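Iron-regulated ABC transporter siderophore-binding protein SirA (Staphylococcus aureus subsp. aureus, PDB 3MWF) binds iron(III)-staphyloferrin B and probably hands it to an ABC transporter at the cell surface for iron uptake. Local coordinates at residues F55-N60 with D267-N272; A163-F168 with E183-L188. All blocks are in the same frame, centred on the assembly; numbering follows the deposited sequence. Where two conformers were deposited one is given.

Contact 1: residues F55-N60 with D267-N272. With SE8 (5-[(2-{[(3S)-5-{[(2S)-2-amino-2-carboxyethyl]amino}-3-carboxy-3-hydroxy-5-oxopentanoyl]amino}ethyl)amino]-2,5-dioxopentanoic acid), chain C.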
ATOM      1  N   PHE A  55      12.993   5.214  -2.547  1.00 14.17           N
ATOM      2  CA  PHE A  55      12.498   5.891  -1.354  1.00 14.00           C
ATOM      3  C   PHE A  55      13.589   6.003  -0.291  1.00 14.77           C
ATOM      4  O   PHE A  55      14.329   5.037  -0.033  1.00 14.09           O
ATOM      5  CB  PHE A  55      11.330   5.128  -0.713  1.00 14.56           C
ATOM      6  CG  PHE A  55      10.050   5.191  -1.490  1.00 13.07           C
ATOM      7  CD1 PHE A  55       9.493   6.417  -1.857  1.00 11.91           C
ATOM      8  CD2 PHE A  55       9.356   4.008  -1.805  1.00 13.89           C
ATOM      9  CE1 PHE A  55       8.288   6.488  -2.561  1.00 13.36           C
ATOM     10  CE2 PHE A  55       8.167   4.065  -2.497  1.00 11.71           C
ATOM     11  CZ  PHE A  55       7.612   5.282  -2.890  1.00 12.63           C
ATOM     12  N   GLU A  56      13.664   7.175   0.335  0.50 15.57           N
ATOM     13  CA  GLU A  56      14.643   7.431   1.403  0.50 17.26           C
ATOM     14  C   GLU A  56      14.681   6.344   2.485  0.50 17.13           C
ATOM     15  O   GLU A  56      15.757   5.894   2.907  0.50 17.54           O
ATOM     16  CB  GLU A  56      14.375   8.803   2.041  0.50 17.54           C
ATOM     17  CG  GLU A  56      15.485   9.267   2.971  0.50 18.94           C
ATOM     18  CD  GLU A  56      16.694   9.757   2.193  0.50 21.71           C
ATOM     19  OE1 GLU A  56      16.702   9.589   0.957  0.50 21.85           O
ATOM     20  OE2 GLU A  56      17.626  10.321   2.802  0.50 23.17           O
ATOM     21  N   TYR A  57      13.508   5.885   2.913  1.00 17.23           N
ATOM     22  CA  TYR A  57      13.425   4.915   3.999  1.00 17.11           C
ATOM     23  C   TYR A  57      14.110   3.572   3.684  1.00 17.81           C
ATOM     24  O   TYR A  57      14.570   2.885   4.587  1.00 18.55           O
ATOM     25  CB  TYR A  57      11.969   4.725   4.501  1.00 16.73           C
ATOM     26  CG  TYR A  57      11.210   3.638   3.745  1.00 16.21           C
ATOM     27  CD1 TYR A  57      10.555   3.929   2.566  1.00 14.96           C
ATOM     28  CD2 TYR A  57      11.216   2.322   4.197  1.00 16.07           C
ATOM     29  CE1 TYR A  57       9.870   2.917   1.839  1.00 15.49           C
ATOM     30  CE2 TYR A  57      10.552   1.306   3.507  1.00 14.86           C
ATOM     31  CZ  TYR A  57       9.889   1.624   2.322  1.00 15.56           C
ATOM     32  OH  TYR A  57       9.238   0.627   1.646  1.00 14.75           O
ATOM     33  N   ILE A  58      14.233   3.239   2.403  1.00 16.82           N
ATOM     34  CA  ILE A  58      14.777   1.945   1.994  1.00 18.10           C
ATOM     35  C   ILE A  58      16.059   1.974   1.142  1.00 18.12           C
ATOM     36  O   ILE A  58      16.661   0.911   0.877  1.00 18.63           O
ATOM     37  CB  ILE A  58      13.656   1.152   1.257  1.00 18.02           C
ATOM     38  CG1 ILE A  58      13.888  -0.360   1.324  1.00 18.51           C
ATOM     39  CG2 ILE A  58      13.416   1.689  -0.173  1.00 17.92           C
ATOM     40  CD1 ILE A  58      12.692  -1.155   0.793  1.00 21.57           C
ATOM     41  N   LYS A  59      16.489   3.155   0.719  1.00 19.26           N
ATOM     42  CA  LYS A  59      17.523   3.225  -0.328  1.00 20.03           C
ATOM     43  C   LYS A  59      18.857   2.620   0.142  1.00 20.64           C
ATOM     44  O   LYS A  59      19.576   2.043  -0.676  1.00 19.94           O
ATOM     45  CB  LYS A  59      17.694   4.647  -0.885  1.00 20.46           C
ATOM     46  CG  LYS A  59      18.430   5.571   0.031  1.00 23.22           C
ATOM     47  CD  LYS A  59      18.531   6.980  -0.521  1.00 25.68           C
ATOM     48  CE  LYS A  59      19.358   7.830   0.452  1.00 26.62           C
ATOM     49  NZ  LYS A  59      19.136   9.269   0.200  1.00 29.14           N
ATOM     50  N   ASN A  60      19.153   2.715   1.445  1.00 22.15           N
ATOM     51  CA  ASN A  60      20.402   2.148   1.991  1.00 24.37           C
ATOM     52  C   ASN A  60      20.388   0.621   2.024  1.00 24.66           C
ATOM     53  O   ASN A  60      21.439  -0.015   2.179  1.00 26.29           O
ATOM     54  CB  ASN A  60      20.745   2.730   3.384  1.00 25.22           C
ATOM     55  CG  ASN A  60      21.127   4.228   3.335  1.00 28.58           C
ATOM     56  OD1 ASN A  60      21.631   4.740   2.326  1.00 35.12           O
ATOM     57  ND2 ASN A  60      20.884   4.930   4.435  1.00 33.59           N
ATOM     58  N   ASP A 267       2.172  11.360   5.582  1.00 17.25           N
ATOM     59  CA  ASP A 267       3.233  11.014   4.634  1.00 15.84           C
ATOM     60  C   ASP A 267       2.671  10.055   3.597  1.00 14.64           C
ATOM     61  O   ASP A 267       2.312   8.925   3.941  1.00 13.46           O
ATOM     62  CB  ASP A 267       4.389  10.333   5.368  1.00 16.14           C
ATOM     63  CG  ASP A 267       5.637  10.312   4.545  1.00 20.23           C
ATOM     64  OD1 ASP A 267       5.603   9.921   3.348  1.00 21.31           O
ATOM     65  OD2 ASP A 267       6.672  10.741   5.067  1.00 24.34           O
ATOM     66  N   GLU A 268       2.607  10.493   2.345  1.00 13.43           N
ATOM     67  CA  GLU A 268       2.086   9.618   1.261  1.00 12.62           C
ATOM     68  C   GLU A 268       2.850   8.298   1.118  1.00 12.71           C
ATOM     69  O   GLU A 268       2.283   7.304   0.647  1.00 11.98           O
ATOM     70  CB  GLU A 268       2.058  10.354  -0.092  1.00 12.06           C
ATOM     71  CG  GLU A 268       3.478  10.773  -0.573  1.00 11.45           C
ATOM     72  CD  GLU A 268       3.486  11.510  -1.890  1.00 12.44           C
ATOM     73  OE1 GLU A 268       2.629  11.309  -2.771  1.00 13.97           O
ATOM     74  OE2 GLU A 268       4.397  12.332  -2.062  1.00 14.96           O
ATOM     75  N   ILE A 269       4.139   8.281   1.489  1.00 11.98           N
ATOM     76  CA  ILE A 269       4.934   7.050   1.319  1.00 12.34           C
ATOM     77  C   ILE A 269       4.463   5.980   2.297  1.00 12.82           C
ATOM     78  O   ILE A 269       4.178   4.851   1.902  1.00 13.00           O
ATOM     79  CB  ILE A 269       6.444   7.336   1.471  1.00 12.02           C
ATOM     80  CG1 ILE A 269       6.857   8.322   0.387  1.00 14.28           C
ATOM     81  CG2 ILE A 269       7.256   6.037   1.375  1.00 14.43           C
ATOM     82  CD1 ILE A 269       8.293   8.875   0.603  1.00 16.18           C
ATOM     83  N   THR A 270       4.321   6.380   3.557  1.00 12.89           N
ATOM     84  CA  THR A 270       3.776   5.492   4.595  1.00 12.89           C
ATOM     85  C   THR A 270       2.332   5.067   4.302  1.00 12.59           C
ATOM     86  O   THR A 270       1.972   3.891   4.465  1.00 12.54           O
ATOM     87  CB  THR A 270       3.830   6.202   5.938  1.00 12.78           C
ATOM     88  OG1 THR A 270       5.207   6.365   6.272  1.00 15.28           O
ATOM     89  CG2 THR A 270       3.148   5.375   7.067  1.00 14.02           C
ATOM     90  N   TRP A 271       1.525   6.045   3.901  1.00 11.81           N
ATOM     91  CA  TRP A 271       0.089   5.853   3.807  1.00 11.94           C
ATOM     92  C   TRP A 271      -0.379   5.191   2.527  1.00 11.86           C
ATOM     93  O   TRP A 271      -1.515   4.700   2.477  1.00 11.69           O
ATOM     94  CB  TRP A 271      -0.665   7.166   4.063  1.00 12.71           C
ATOM     95  CG  TRP A 271      -0.753   7.443   5.543  1.00 14.04           C
ATOM     96  CD1 TRP A 271       0.244   7.942   6.353  1.00 16.29           C
ATOM     97  CD2 TRP A 271      -1.868   7.166   6.391  1.00 14.10           C
ATOM     98  NE1 TRP A 271      -0.203   8.002   7.662  1.00 16.54           N
ATOM     99  CE2 TRP A 271      -1.492   7.524   7.711  1.00 15.67           C
ATOM    100  CE3 TRP A 271      -3.155   6.642   6.166  1.00 16.64           C
ATOM    101  CZ2 TRP A 271      -2.370   7.395   8.803  1.00 17.77           C
ATOM    102  CZ3 TRP A 271      -4.031   6.511   7.246  1.00 18.87           C
ATOM    103  CH2 TRP A 271      -3.634   6.895   8.555  1.00 18.11           C
ATOM    104  N   ASN A 272       0.462   5.179   1.482  1.00 11.79           N
ATOM    105  CA  ASN A 272       0.044   4.522   0.258  1.00 11.43           C
ATOM    106  C   ASN A 272       1.153   4.027  -0.667  1.00 11.35           C
ATOM    107  O   ASN A 272       1.049   2.923  -1.245  1.00 11.17           O
ATOM    108  CB  ASN A 272      -0.861   5.450  -0.581  1.00 11.45           C
ATOM    109  CG  ASN A 272      -1.535   4.693  -1.703  1.00 12.56           C
ATOM    110  OD1 ASN A 272      -2.157   3.647  -1.468  1.00 11.60           O
ATOM    111  ND2 ASN A 272      -1.414   5.206  -2.920  1.00 11.96           N
TER
HETATM  112  C1  SE8 C   1      -0.435   4.816 -11.472  1.00 15.32           C
HETATM  113  C2  SE8 C   1      -0.661   6.120 -10.758  1.00 15.19           C
HETATM  114  C3  SE8 C   1       0.507   6.442  -9.839  1.00 12.64           C
HETATM  115  N4  SE8 C   1       0.632   5.502  -8.729  1.00 12.67           N
HETATM  116  C5  SE8 C   1       0.085   5.733  -7.553  1.00 14.42           C
HETATM  117  C6  SE8 C   1       0.146   4.612  -6.545  1.00 12.23           C
HETATM  118  C7  SE8 C   1      -0.998   3.621  -6.764  1.00 13.83           C
HETATM  119  C8  SE8 C   1      -0.776   2.422  -5.823  1.00 12.42           C
HETATM  120  C9  SE8 C   1      -1.948   1.445  -5.759  1.00 12.89           C
HETATM  121  N10 SE8 C   1      -2.648   1.235  -6.872  1.00 12.42           N
HETATM  122  C11 SE8 C   1      -3.739   0.288  -6.837  1.00 16.54           C
HETATM  123  C12 SE8 C   1      -3.493  -0.859  -7.803  1.00 22.20           C
HETATM  124  N13 SE8 C   1      -4.719  -1.572  -8.134  1.00 28.35           N
HETATM  125  C14 SE8 C   1      -5.604  -1.171  -9.095  1.00 30.94           C
HETATM  126  C15 SE8 C   1      -5.165  -0.198 -10.149  1.00 31.51           C
HETATM  127  C16 SE8 C   1      -5.274   1.128  -9.439  1.00 27.47           C
HETATM  128  C17 SE8 C   1      -4.291   2.177  -9.856  1.00 23.01           C
HETATM  129  C18 SE8 C   1      -4.917   3.417 -10.285  1.00 22.62           C
HETATM  130  O19 SE8 C   1       0.397   4.789 -12.417  1.00 14.72           O
HETATM  131  O20 SE8 C   1      -1.120   3.831 -11.133  1.00 13.74           O
HETATM  132  N21 SE8 C   1      -1.921   6.035  -9.994  1.00 13.76           N
HETATM  133  O22 SE8 C   1      -0.459   6.776  -7.246  1.00 14.01           O
HETATM  134  C23 SE8 C   1      -2.334   4.303  -6.529  1.00 13.21           C
HETATM  135  O24 SE8 C   1      -2.710   4.536  -5.353  1.00 13.16           O
HETATM  136  O25 SE8 C   1      -3.056   4.611  -7.511  1.00 12.77           O
HETATM  137  O26 SE8 C   1      -0.996   3.214  -8.144  1.00 13.11           O
HETATM  138  O27 SE8 C   1      -2.198   0.873  -4.703  1.00 12.69           O
HETATM  139  O28 SE8 C   1      -6.762  -1.548  -9.122  1.00 37.49           O
HETATM  140  O29 SE8 C   1      -3.070   2.059  -9.712  1.00 16.88           O
HETATM  141  O30 SE8 C   1      -4.271   4.455 -10.188  1.00 16.43           O
HETATM  142  O31 SE8 C   1      -6.105   3.414 -10.697  1.00 27.30           O

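Contact 2: residues A163-F168 with E183-L188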
ATOM      1  N   ALA A 163     -13.779   5.447   9.953  1.00 12.18           N
ATOM      2  CA  ALA A 163     -12.639   6.175   9.372  1.00 12.08           C
ATOM      3  C   ALA A 163     -12.831   6.262   7.864  1.00 12.19           C
ATOM      4  O   ALA A 163     -13.495   5.410   7.265  1.00 12.98           O
ATOM      5  CB  ALA A 163     -11.312   5.431   9.681  1.00 12.47           C
ATOM      6  N   SER A 164     -12.276   7.311   7.267  1.00 12.25           N
ATOM      7  CA  SER A 164     -12.078   7.298   5.792  1.00 11.67           C
ATOM      8  C   SER A 164     -10.703   7.865   5.508  1.00 11.80           C
ATOM      9  O   SER A 164     -10.185   8.656   6.296  1.00 11.89           O
ATOM     10  CB  SER A 164     -13.160   8.074   5.052  1.00 11.27           C
ATOM     11  OG  SER A 164     -13.136   9.468   5.338  1.00 14.35           O
ATOM     12  N   VAL A 165     -10.130   7.429   4.391  1.00 11.73           N
ATOM     13  CA  VAL A 165      -8.832   7.895   3.927  1.00 11.21           C
ATOM     14  C   VAL A 165      -9.105   8.607   2.603  1.00 11.29           C
ATOM     15  O   VAL A 165      -9.519   7.981   1.608  1.00 11.49           O
ATOM     16  CB  VAL A 165      -7.863   6.700   3.725  1.00 10.44           C
ATOM     17  CG1 VAL A 165      -6.502   7.210   3.176  1.00 11.01           C
ATOM     18  CG2 VAL A 165      -7.675   5.971   5.064  1.00 13.62           C
ATOM     19  N   VAL A 166      -8.939   9.921   2.616  1.00 10.84           N
ATOM     20  CA  VAL A 166      -9.282  10.776   1.461  1.00 11.29           C
ATOM     21  C   VAL A 166      -7.978  11.243   0.851  1.00 11.16           C
ATOM     22  O   VAL A 166      -7.112  11.781   1.571  1.00 11.81           O
ATOM     23  CB  VAL A 166     -10.120  11.988   1.906  1.00 12.02           C
ATOM     24  CG1 VAL A 166     -10.348  12.971   0.758  1.00 11.85           C
ATOM     25  CG2 VAL A 166     -11.490  11.493   2.497  1.00 12.35           C
ATOM     26  N   ASN A 167      -7.859  11.045  -0.459  1.00 10.96           N
ATOM     27  CA  ASN A 167      -6.623  11.386  -1.199  1.00 11.35           C
ATOM     28  C   ASN A 167      -6.936  12.429  -2.244  1.00 11.58           C
ATOM     29  O   ASN A 167      -7.687  12.181  -3.216  1.00 12.00           O
ATOM     30  CB  ASN A 167      -6.075  10.088  -1.821  1.00 10.57           C
ATOM     31  CG  ASN A 167      -5.094  10.297  -2.990  1.00 12.86           C
ATOM     32  OD1 ASN A 167      -5.176   9.562  -3.980  1.00 14.17           O
ATOM     33  ND2 ASN A 167      -4.177  11.274  -2.886  1.00 12.81           N
ATOM     34  N   PHE A 168      -6.369  13.625  -2.057  1.00 12.50           N
ATOM     35  CA  PHE A 168      -6.525  14.658  -3.075  1.00 12.23           C
ATOM     36  C   PHE A 168      -5.470  14.456  -4.161  1.00 12.49           C
ATOM     37  O   PHE A 168      -4.273  14.301  -3.846  1.00 14.45           O
ATOM     38  CB  PHE A 168      -6.421  16.050  -2.460  1.00 12.48           C
ATOM     39  CG  PHE A 168      -7.526  16.328  -1.490  1.00 12.82           C
ATOM     40  CD1 PHE A 168      -8.838  16.331  -1.945  1.00 14.57           C
ATOM     41  CD2 PHE A 168      -7.266  16.526  -0.142  1.00 14.38           C
ATOM     42  CE1 PHE A 168      -9.892  16.552  -1.079  1.00 14.74           C
ATOM     43  CE2 PHE A 168      -8.334  16.772   0.755  1.00 15.79           C
ATOM     44  CZ  PHE A 168      -9.651  16.767   0.276  1.00 15.76           C
ATOM     45  N   GLU A 183      -7.322  -1.176   3.929  1.00 11.05           N
ATOM     46  CA  GLU A 183      -7.263  -2.526   4.488  1.00 12.71           C
ATOM     47  C   GLU A 183      -6.603  -2.591   5.866  1.00 12.35           C
ATOM     48  O   GLU A 183      -7.058  -3.356   6.721  1.00 12.13           O
ATOM     49  CB  GLU A 183      -6.588  -3.516   3.543  1.00 12.91           C
ATOM     50  CG  GLU A 183      -7.406  -3.739   2.245  1.00 11.36           C
ATOM     51  CD  GLU A 183      -7.027  -5.026   1.528  1.00 15.25           C
ATOM     52  OE1 GLU A 183      -6.168  -5.796   1.981  1.00 15.56           O
ATOM     53  OE2 GLU A 183      -7.631  -5.308   0.488  1.00 18.52           O
ATOM     54  N   ILE A 184      -5.533  -1.813   6.076  1.00 12.27           N
ATOM     55  CA  ILE A 184      -4.889  -1.760   7.388  1.00 12.07           C
ATOM     56  C   ILE A 184      -5.836  -1.187   8.441  1.00 11.94           C
ATOM     57  O   ILE A 184      -5.972  -1.765   9.523  1.00 13.06           O
ATOM     58  CB  ILE A 184      -3.567  -0.992   7.321  1.00 12.08           C
ATOM     59  CG1 ILE A 184      -2.562  -1.846   6.532  1.00 13.31           C
ATOM     60  CG2 ILE A 184      -3.004  -0.744   8.753  1.00 12.97           C
ATOM     61  CD1 ILE A 184      -1.346  -1.033   6.031  1.00 13.56           C
ATOM     62  N   LEU A 185      -6.521  -0.093   8.118  1.00 11.95           N
ATOM     63  CA  LEU A 185      -7.495   0.445   9.072  1.00 12.29           C
ATOM     64  C   LEU A 185      -8.558  -0.606   9.394  1.00 12.86           C
ATOM     65  O   LEU A 185      -9.010  -0.687  10.548  1.00 12.67           O
ATOM     66  CB  LEU A 185      -8.150   1.744   8.592  1.00 11.62           C
ATOM     67  CG  LEU A 185      -7.226   2.937   8.384  1.00 12.64           C
ATOM     68  CD1 LEU A 185      -8.056   4.155   8.040  1.00 12.76           C
ATOM     69  CD2 LEU A 185      -6.320   3.169   9.607  1.00 16.47           C
ATOM     70  N   ASN A 186      -9.005  -1.344   8.379  1.00 12.45           N
ATOM     71  CA  ASN A 186      -9.963  -2.429   8.614  1.00 13.59           C
ATOM     72  C   ASN A 186      -9.383  -3.487   9.605  1.00 13.77           C
ATOM     73  O   ASN A 186     -10.069  -3.936  10.539  1.00 14.33           O
ATOM     74  CB  ASN A 186     -10.377  -3.105   7.289  1.00 13.11           C
ATOM     75  CG  ASN A 186     -11.627  -3.972   7.456  1.00 15.91           C
ATOM     76  OD1 ASN A 186     -11.556  -5.211   7.551  1.00 21.27           O
ATOM     77  ND2 ASN A 186     -12.758  -3.328   7.522  1.00 14.14           N
ATOM     78  N   ASP A 187      -8.117  -3.853   9.429  1.00 13.99           N
ATOM     79  CA  ASP A 187      -7.456  -4.767  10.364  1.00 15.08           C
ATOM     80  C   ASP A 187      -7.474  -4.223  11.789  1.00 14.98           C
ATOM     81  O   ASP A 187      -7.652  -4.978  12.761  1.00 15.98           O
ATOM     82  CB  ASP A 187      -5.985  -4.975   9.957  1.00 14.24           C
ATOM     83  CG  ASP A 187      -5.806  -5.906   8.769  1.00 17.32           C
ATOM     84  OD1 ASP A 187      -6.745  -6.613   8.341  1.00 18.37           O
ATOM     85  OD2 ASP A 187      -4.674  -5.960   8.267  1.00 19.65           O
ATOM     86  N   LEU A 188      -7.275  -2.925  11.908  1.00 15.09           N
ATOM     87  CA  LEU A 188      -7.177  -2.251  13.202  1.00 15.00           C
ATOM     88  C   LEU A 188      -8.526  -2.085  13.906  1.00 14.80           C
ATOM     89  O   LEU A 188      -8.583  -1.617  15.035  1.00 16.21           O
ATOM     90  CB  LEU A 188      -6.505  -0.900  13.017  1.00 15.28           C
ATOM     91  CG  LEU A 188      -5.058  -1.020  12.557  1.00 13.73           C
ATOM     92  CD1 LEU A 188      -4.563   0.350  12.204  1.00 16.49           C
ATOM     93  CD2 LEU A 188      -4.162  -1.678  13.682  1.00 14.72           C
TER

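Contact 1: residues F55-N60 with D267-N272
Ile269 is the only residue of 267-272 to touch 55-60, and it meets two aromatic rings there. Its CG2 methyl sits almost squarely over the face of Phe55, 4.0 Å from the ring centroid and 11° off the normal, a CH-pi contact. The other branch reaches to the rim of the same ring, where Ile269 CD1 lies 3.7 Å from Phe55 CD1. With CG1 beside the backbone N and CG2 anti to it (chi1 -61°), both branches can touch Phe55, while Ile269 CG2 is also 4.1 Å from Tyr57 CD1. Tyr57 is turned obliquely to that methyl, and its OH is hydrogen-bonded to Asp33 OD2 on helix 29-37. Ile269 is held at its backbone too: Ile269 N donates to the anti lone pair of Asp267 OD1 (2.9 Å), a capping bond from the N-cap residue of helix 268-273. Further along, Asn272 ND2 gives a fairly straight hydrogen bond (159°) to O24 of staphyloferrin B, 2.8 Å away. The 55-60 loop follows strand 44-45 of the six-stranded N-terminal sheet, whereas the capped helix belongs to the C-terminal part of the chain, so this apolar contact joins two halves beside the siderophore cleft of a bilobal periplasmic-type binding protein.

Contact 2: residues A163-F168 with E183-L188
Leu185 reaches from helix 179-187 toward strand 163-168 and meets it through a single methyl, CD1. Leu185 CD1 lies 3.5 Å from Val165 CG2 and 3.9 Å from Ala163 CB, so it touches two residues that stand two apart on the strand and point to the same side of the sheet. The leucine leaves the helix with CG beside its backbone N and anti to the carbonyl carbon (chi1 -63°), and chi2 near 180° then extends CD1 away from the helix axis toward the strand.

On the strand side, Val165 turns one branch to the leucine. Its CG1 is anti to the backbone N (chi1 178°), which places CG2 beside that N and in the path of Leu185; the two side chains meet at a slant. Ala163 meets Leu185 through its CB, and the CA atoms of Ala163 and Leu185, 7.7 Å apart, are the nearest such pair across the two segments. All three residues are buried, and the contact is wholly apolar. It is helix-on-sheet packing in the C-terminal lobe, where strand 163-168 is the middle strand of a five-stranded mixed sheet, flanked by the antiparallel strand 173-176 and the parallel strand 222-227. Chain order runs from strand 163-168 through strand 173-176 into the helix, which folds back against the sheet it has just left. Leu185 also touches Leu287 of helix 277-290, so that helix joins the same apolar packing. Ala163 has further apolar neighbours in Phe190 and, on the adjoining strand, Phe224. Ser164, between the two contacting strand residues, points away from the helix, and its OG is hydrogen-bonded to Met218 O.

The centres of contact 1 and contact 2 are about 18 Å apart, but their segments still meet, in a loose packing contact of 4.3 Å between Trp271 CZ3 and Val165 CG2, the methyl that contact 2 uses. Along the chain, both segments of contact 2 fall between 55-60 and 267-272. Contact 1 joins the two halves of the protein, whereas contact 2 lies within the C-terminal lobe. Asn272, in the helical segment of contact 1 though not in its packing, hydrogen-bonds the siderophore. Contact 2 stands back: the side chain of Val165 is about 10 Å from the bound SE8. The bound iron(III) is about 12 Å from the side chain of Phe55 and about 14 Å from that of Val165.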